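PDB 4ITA: succinate-semialdehyde dehydrogenase from Synechococcus sp., which probably oxidises succinic semialdehyde to succinate, with NADP+ as the hydride acceptor, as an aldehyde dehydrogenase with a Rossmann-fold cofactor domain. Local coordinates for residues 127-132 against 204-209. Residues are numbered along the deposited sequence; the frame is centred on the assembly and turned at random.
Sequences LAVMPW and ATLTGS. With NDP (NADPH dihydro-nicotinamide-adenine-dinucleotide phosphate), chain C.
Val129 and Leu206 cross at an angle on one face of two parallel strands, 127-129 and 204-207, whose axes approach to 4.7 Å. Three backbone hydrogen bonds join the strands. Thr205 N gives to Leu127 O, Val129 N gives to Thr205 O, and Thr207 N gives to Val129 O. Thr205 is therefore bonded through both its N and its O to the residues flanking Ala128. With CG1 anti to the backbone N (chi1 175°), this branch of Val129 meets Leu206 CD1 at 3.6 Å. Val129 CG1 also lies 3.3 Å from NADPH O4B, the adenosine ribose ring oxygen. Leu127 CD2 and Ala204 CB extend this apolar face. On the other face, Ala128 CB touches Thr205 CG2 at 3.7 Å.

Thr207 links the strand to the cofactor. Its CB packs against Pro131 CD and Met130 SD. Thr207 OG1 comes 3.8 Å from Met130 CE, because the Met130 chain bends at chi2 and chi3. OG1 also makes a weak hydrogen bond with Arg141. OG1 sits beside the backbone N (chi1 -61°), which turns CG2 anti to that N. Thr207 CG2 thus reaches NADPH C2N, in the nicotinamide ring, at 3.4 Å.

At the C-terminal ends of the strands both segments meet NADPH, consistent with a Rossmann-fold cofactor site. Met130 O accepts a hydrogen bond from the adenosine ribose hydroxyl O3B. Ser209, at the N-cap of helix 210-222, gives both N and OG to phosphate oxygen O1A, with OG at 2.6 Å. Gly208 CA lies 3.1 Å from NADPH O4D, in the nicotinamide ribose.

Helix 210-222 packs on Val129, Ala204 and Leu206, and helix 192-197 on Leu127. Helix 137-149 packs on Ala128 from the other face, and also touches Met130 and Thr207. Strands 152-156 and 227-230 continue the sheet on either side.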
ATOM      1  N   LEU A 127      -4.971 -11.814   5.977  1.00  5.47           N
ATOM      2  CA  LEU A 127      -6.234 -11.622   6.677  1.00  5.73           C
ATOM      3  C   LEU A 127      -7.154 -10.766   5.830  1.00  5.40           C
ATOM      4  O   LEU A 127      -6.752  -9.709   5.347  1.00  7.09           O
ATOM      5  CB  LEU A 127      -6.010 -10.922   8.019  1.00  7.00           C
ATOM      6  CG  LEU A 127      -7.252 -10.296   8.674  1.00  6.77           C
ATOM      7  CD1 LEU A 127      -8.264 -11.338   9.107  1.00  7.19           C
ATOM      8  CD2 LEU A 127      -6.834  -9.457   9.865  1.00  8.15           C
ATOM      9  N   ALA A 128      -8.393 -11.217   5.667  1.00  6.21           N
ATOM     10  CA  ALA A 128      -9.437 -10.417   5.037  1.00  6.25           C
ATOM     11  C   ALA A 128     -10.604 -10.205   5.989  1.00  6.44           C
ATOM     12  O   ALA A 128     -11.122 -11.158   6.575  1.00  7.56           O
ATOM     13  CB  ALA A 128      -9.917 -11.078   3.788  1.00  8.17           C
ATOM     14  N   VAL A 129     -11.025  -8.953   6.121  1.00  6.15           N
ATOM     15  CA  VAL A 129     -12.200  -8.588   6.902  1.00  7.38           C
ATOM     16  C   VAL A 129     -13.237  -8.052   5.925  1.00  6.40           C
ATOM     17  O   VAL A 129     -12.967  -7.102   5.180  1.00  7.19           O
ATOM     18  CB  VAL A 129     -11.867  -7.522   7.962  1.00  7.38           C
ATOM     19  CG1 VAL A 129     -13.138  -7.056   8.678  1.00  9.04           C
ATOM     20  CG2 VAL A 129     -10.857  -8.069   8.959  1.00  8.60           C
ATOM     21  N   MET A 130     -14.412  -8.678   5.909  1.00  6.15           N
ATOM     22  CA  MET A 130     -15.408  -8.432   4.862  1.00  7.35           C
ATOM     23  C   MET A 130     -16.779  -8.056   5.424  1.00  8.17           C
ATOM     24  O   MET A 130     -17.103  -8.395   6.556  1.00  7.20           O
ATOM     25  CB  MET A 130     -15.524  -9.661   3.954  1.00  8.68           C
ATOM     26  CG  MET A 130     -14.271  -9.902   3.104  1.00  8.23           C
ATOM     27  SD  MET A 130     -13.971  -8.688   1.771  1.00  7.45           S
ATOM     28  CE  MET A 130     -12.219  -8.359   1.981  1.00 10.65           C
ATOM     29  N   PRO A 131     -17.593  -7.345   4.627  1.00  7.48           N
ATOM     30  CA  PRO A 131     -18.906  -6.879   5.081  1.00  9.35           C
ATOM     31  C   PRO A 131     -20.072  -7.742   4.589  1.00  7.81           C
ATOM     32  O   PRO A 131     -19.918  -8.553   3.671  1.00  8.01           O
ATOM     33  CB  PRO A 131     -18.996  -5.494   4.448  1.00  9.43           C
ATOM     34  CG  PRO A 131     -18.365  -5.707   3.123  1.00  9.48           C
ATOM     35  CD  PRO A 131     -17.207  -6.686   3.363  1.00  8.42           C
ATOM     36  N   TRP A 132     -21.248  -7.545   5.183  1.00  7.02           N
ATOM     37  CA  TRP A 132     -22.400  -8.358   4.829  1.00  7.62           C
ATOM     38  C   TRP A 132     -23.059  -7.970   3.505  1.00  6.47           C
ATOM     39  O   TRP A 132     -23.901  -8.712   3.022  1.00  7.55           O
ATOM     40  CB  TRP A 132     -23.447  -8.367   5.958  1.00  7.56           C
ATOM     41  CG  TRP A 132     -23.804  -6.996   6.467  1.00  7.42           C
ATOM     42  CD1 TRP A 132     -23.404  -6.439   7.647  1.00 11.21           C
ATOM     43  CD2 TRP A 132     -24.622  -6.006   5.815  1.00  7.98           C
ATOM     44  NE1 TRP A 132     -23.919  -5.176   7.775  1.00 13.93           N
ATOM     45  CE2 TRP A 132     -24.662  -4.883   6.664  1.00 10.63           C
ATOM     46  CE3 TRP A 132     -25.327  -5.968   4.610  1.00  7.55           C
ATOM     47  CZ2 TRP A 132     -25.375  -3.725   6.337  1.00 12.10           C
ATOM     48  CZ3 TRP A 132     -26.026  -4.804   4.280  1.00  7.93           C
ATOM     49  CH2 TRP A 132     -26.044  -3.704   5.143  1.00  9.98           C
ATOM     50  N   ALA A 204      -3.073  -7.511   5.485  1.00  6.56           N
ATOM     51  CA  ALA A 204      -4.499  -7.484   5.789  1.00  8.29           C
ATOM     52  C   ALA A 204      -5.260  -6.587   4.833  1.00  9.49           C
ATOM     53  O   ALA A 204      -4.778  -5.528   4.422  1.00  8.90           O
ATOM     54  CB  ALA A 204      -4.733  -7.049   7.219  1.00  9.90           C
ATOM     55  N   THR A 205      -6.462  -7.022   4.485  1.00  8.17           N
ATOM     56  CA  THR A 205      -7.345  -6.266   3.617  1.00  9.04           C
ATOM     57  C   THR A 205      -8.713  -6.148   4.285  1.00  8.31           C
ATOM     58  O   THR A 205      -9.192  -7.091   4.936  1.00  8.27           O
ATOM     59  CB  THR A 205      -7.424  -6.923   2.218  1.00 11.07           C
ATOM     60  OG1 THR A 205      -8.125  -6.063   1.317  1.00 14.31           O
ATOM     61  CG2 THR A 205      -8.093  -8.284   2.265  1.00 11.05           C
ATOM     62  N   LEU A 206      -9.328  -4.977   4.169  1.00  8.32           N
ATOM     63  CA  LEU A 206     -10.653  -4.780   4.741  1.00  7.47           C
ATOM     64  C   LEU A 206     -11.549  -4.040   3.774  1.00  7.81           C
ATOM     65  O   LEU A 206     -11.147  -3.034   3.178  1.00  8.65           O
ATOM     66  CB  LEU A 206     -10.577  -4.021   6.072  1.00  8.65           C
ATOM     67  CG  LEU A 206     -11.895  -3.792   6.819  1.00  7.18           C
ATOM     68  CD1 LEU A 206     -11.690  -3.823   8.332  1.00  8.91           C
ATOM     69  CD2 LEU A 206     -12.558  -2.453   6.438  1.00  8.78           C
ATOM     70  N   THR A 207     -12.765  -4.555   3.627  1.00  8.01           N
ATOM     71  CA  THR A 207     -13.854  -3.856   2.965  1.00  8.60           C
ATOM     72  C   THR A 207     -14.911  -3.601   4.033  1.00  7.85           C
ATOM     73  O   THR A 207     -15.324  -4.521   4.745  1.00  7.88           O
ATOM     74  CB  THR A 207     -14.420  -4.698   1.810  1.00  8.07           C
ATOM     75  OG1 THR A 207     -13.376  -4.929   0.854  1.00 10.09           O
ATOM     76  CG2 THR A 207     -15.579  -3.978   1.134  1.00  9.47           C
ATOM     77  N   GLY A 208     -15.323  -2.351   4.186  1.00  7.26           N
ATOM     78  CA  GLY A 208     -16.193  -1.996   5.291  1.00 10.03           C
ATOM     79  C   GLY A 208     -16.265  -0.507   5.540  1.00  9.71           C
ATOM     80  O   GLY A 208     -15.971   0.294   4.656  1.00  9.93           O
ATOM     81  N   SER A 209     -16.664  -0.146   6.751  1.00 10.07           N
ATOM     82  CA  SER A 209     -16.819   1.251   7.129  1.00 10.31           C
ATOM     83  C   SER A 209     -15.498   1.839   7.610  1.00  9.37           C
ATOM     84  O   SER A 209     -14.543   1.115   7.918  1.00 10.07           O
ATOM     85  CB  SER A 209     -17.849   1.370   8.246  1.00 14.07           C
ATOM     86  OG  SER A 209     -17.293   0.898   9.462  1.00 16.99           O
TER
HETATM   87  PA  NDP C 501     -18.634  -2.478   9.266  1.00 11.54           P
HETATM   88  O1A NDP C 501     -17.357  -1.713   9.070  1.00 12.90           O
HETATM   89  O2A NDP C 501     -19.449  -2.266  10.512  1.00 17.30           O
HETATM   90  O5B NDP C 501     -18.303  -4.041   9.181  1.00 10.91           O
HETATM   91  C5B NDP C 501     -17.510  -4.596   8.124  1.00  9.11           C
HETATM   92  C4B NDP C 501     -16.613  -5.713   8.651  1.00  9.89           C
HETATM   93  O4B NDP C 501     -15.669  -5.154   9.567  1.00  8.49           O
HETATM   94  C3B NDP C 501     -17.365  -6.773   9.447  1.00  8.70           C
HETATM   95  O3B NDP C 501     -16.695  -8.030   9.287  1.00  8.56           O
HETATM   96  C2B NDP C 501     -17.202  -6.297  10.878  1.00  9.36           C
HETATM   97  O2B NDP C 501     -17.315  -7.335  11.842  1.00  9.57           O
HETATM   98  C1B NDP C 501     -15.775  -5.825  10.825  1.00  8.49           C
HETATM   99  N9A NDP C 501     -15.404  -4.833  11.845  1.00  9.76           N
HETATM  100  C8A NDP C 501     -16.141  -3.816  12.334  1.00 11.47           C
HETATM  101  N7A NDP C 501     -15.418  -3.106  13.233  1.00 13.11           N
HETATM  102  C5A NDP C 501     -14.199  -3.663  13.300  1.00 10.37           C
HETATM  103  C6A NDP C 501     -12.948  -3.426  14.038  1.00 12.47           C
HETATM  104  N6A NDP C 501     -12.864  -2.401  14.909  1.00 15.31           N
HETATM  105  N1A NDP C 501     -11.918  -4.262  13.804  1.00 13.85           N
HETATM  106  C2A NDP C 501     -11.991  -5.279  12.935  1.00 14.43           C
HETATM  107  N3A NDP C 501     -13.097  -5.562  12.231  1.00 13.42           N
HETATM  108  C4A NDP C 501     -14.197  -4.797  12.379  1.00 10.27           C
HETATM  109  O3  NDP C 501     -19.471  -2.172   7.906  1.00 16.81           O
HETATM  110  PN  NDP C 501     -21.055  -2.017   7.580  1.00 16.05           P
HETATM  111  O1N NDP C 501     -21.775  -1.240   8.659  1.00 19.23           O
HETATM  112  O2N NDP C 501     -21.554  -3.368   7.147  1.00 19.31           O
HETATM  113  O5D NDP C 501     -20.994  -1.072   6.277  1.00 16.39           O
HETATM  114  C5D NDP C 501     -20.419  -1.547   5.068  1.00 14.54           C
HETATM  115  C4D NDP C 501     -19.432  -0.524   4.535  1.00 12.99           C
HETATM  116  O4D NDP C 501     -18.566  -1.142   3.571  1.00 13.19           O
HETATM  117  C3D NDP C 501     -20.102   0.629   3.815  1.00 12.30           C
HETATM  118  O3D NDP C 501     -19.476   1.866   4.174  1.00 12.33           O
HETATM  119  C2D NDP C 501     -19.875   0.254   2.364  1.00 11.87           C
HETATM  120  O2D NDP C 501     -19.966   1.408   1.527  1.00 12.79           O
HETATM  121  C1D NDP C 501     -18.471  -0.314   2.409  1.00 10.56           C
HETATM  122  N1N NDP C 501     -18.208  -1.105   1.198  1.00 12.20           N
HETATM  123  C2N NDP C 501     -17.064  -0.937   0.514  1.00 12.43           C
HETATM  124  C3N NDP C 501     -16.997  -1.301  -0.830  1.00 13.68           C
HETATM  125  C7N NDP C 501     -15.729  -1.159  -1.618  1.00 12.43           C
HETATM  126  O7N NDP C 501     -15.376  -2.098  -2.328  1.00 12.47           O
HETATM  127  N7N NDP C 501     -15.024  -0.033  -1.540  1.00 12.10           N
HETATM  128  C4N NDP C 501     -18.210  -1.842  -1.549  1.00 14.91           C
HETATM  129  C5N NDP C 501     -19.146  -2.400  -0.580  1.00 15.91           C
HETATM  130  C6N NDP C 501     -19.107  -2.008   0.755  1.00 14.56           C
HETATM  131  P2B NDP C 501     -18.658  -7.547  12.698  1.00  8.47           P
HETATM  132  O1X NDP C 501     -18.293  -8.716  13.567  1.00  9.39           O
HETATM  133  O2X NDP C 501     -18.880  -6.275  13.482  1.00 10.84           O
HETATM  134  O3X NDP C 501     -19.776  -7.859  11.750  1.00  9.39           O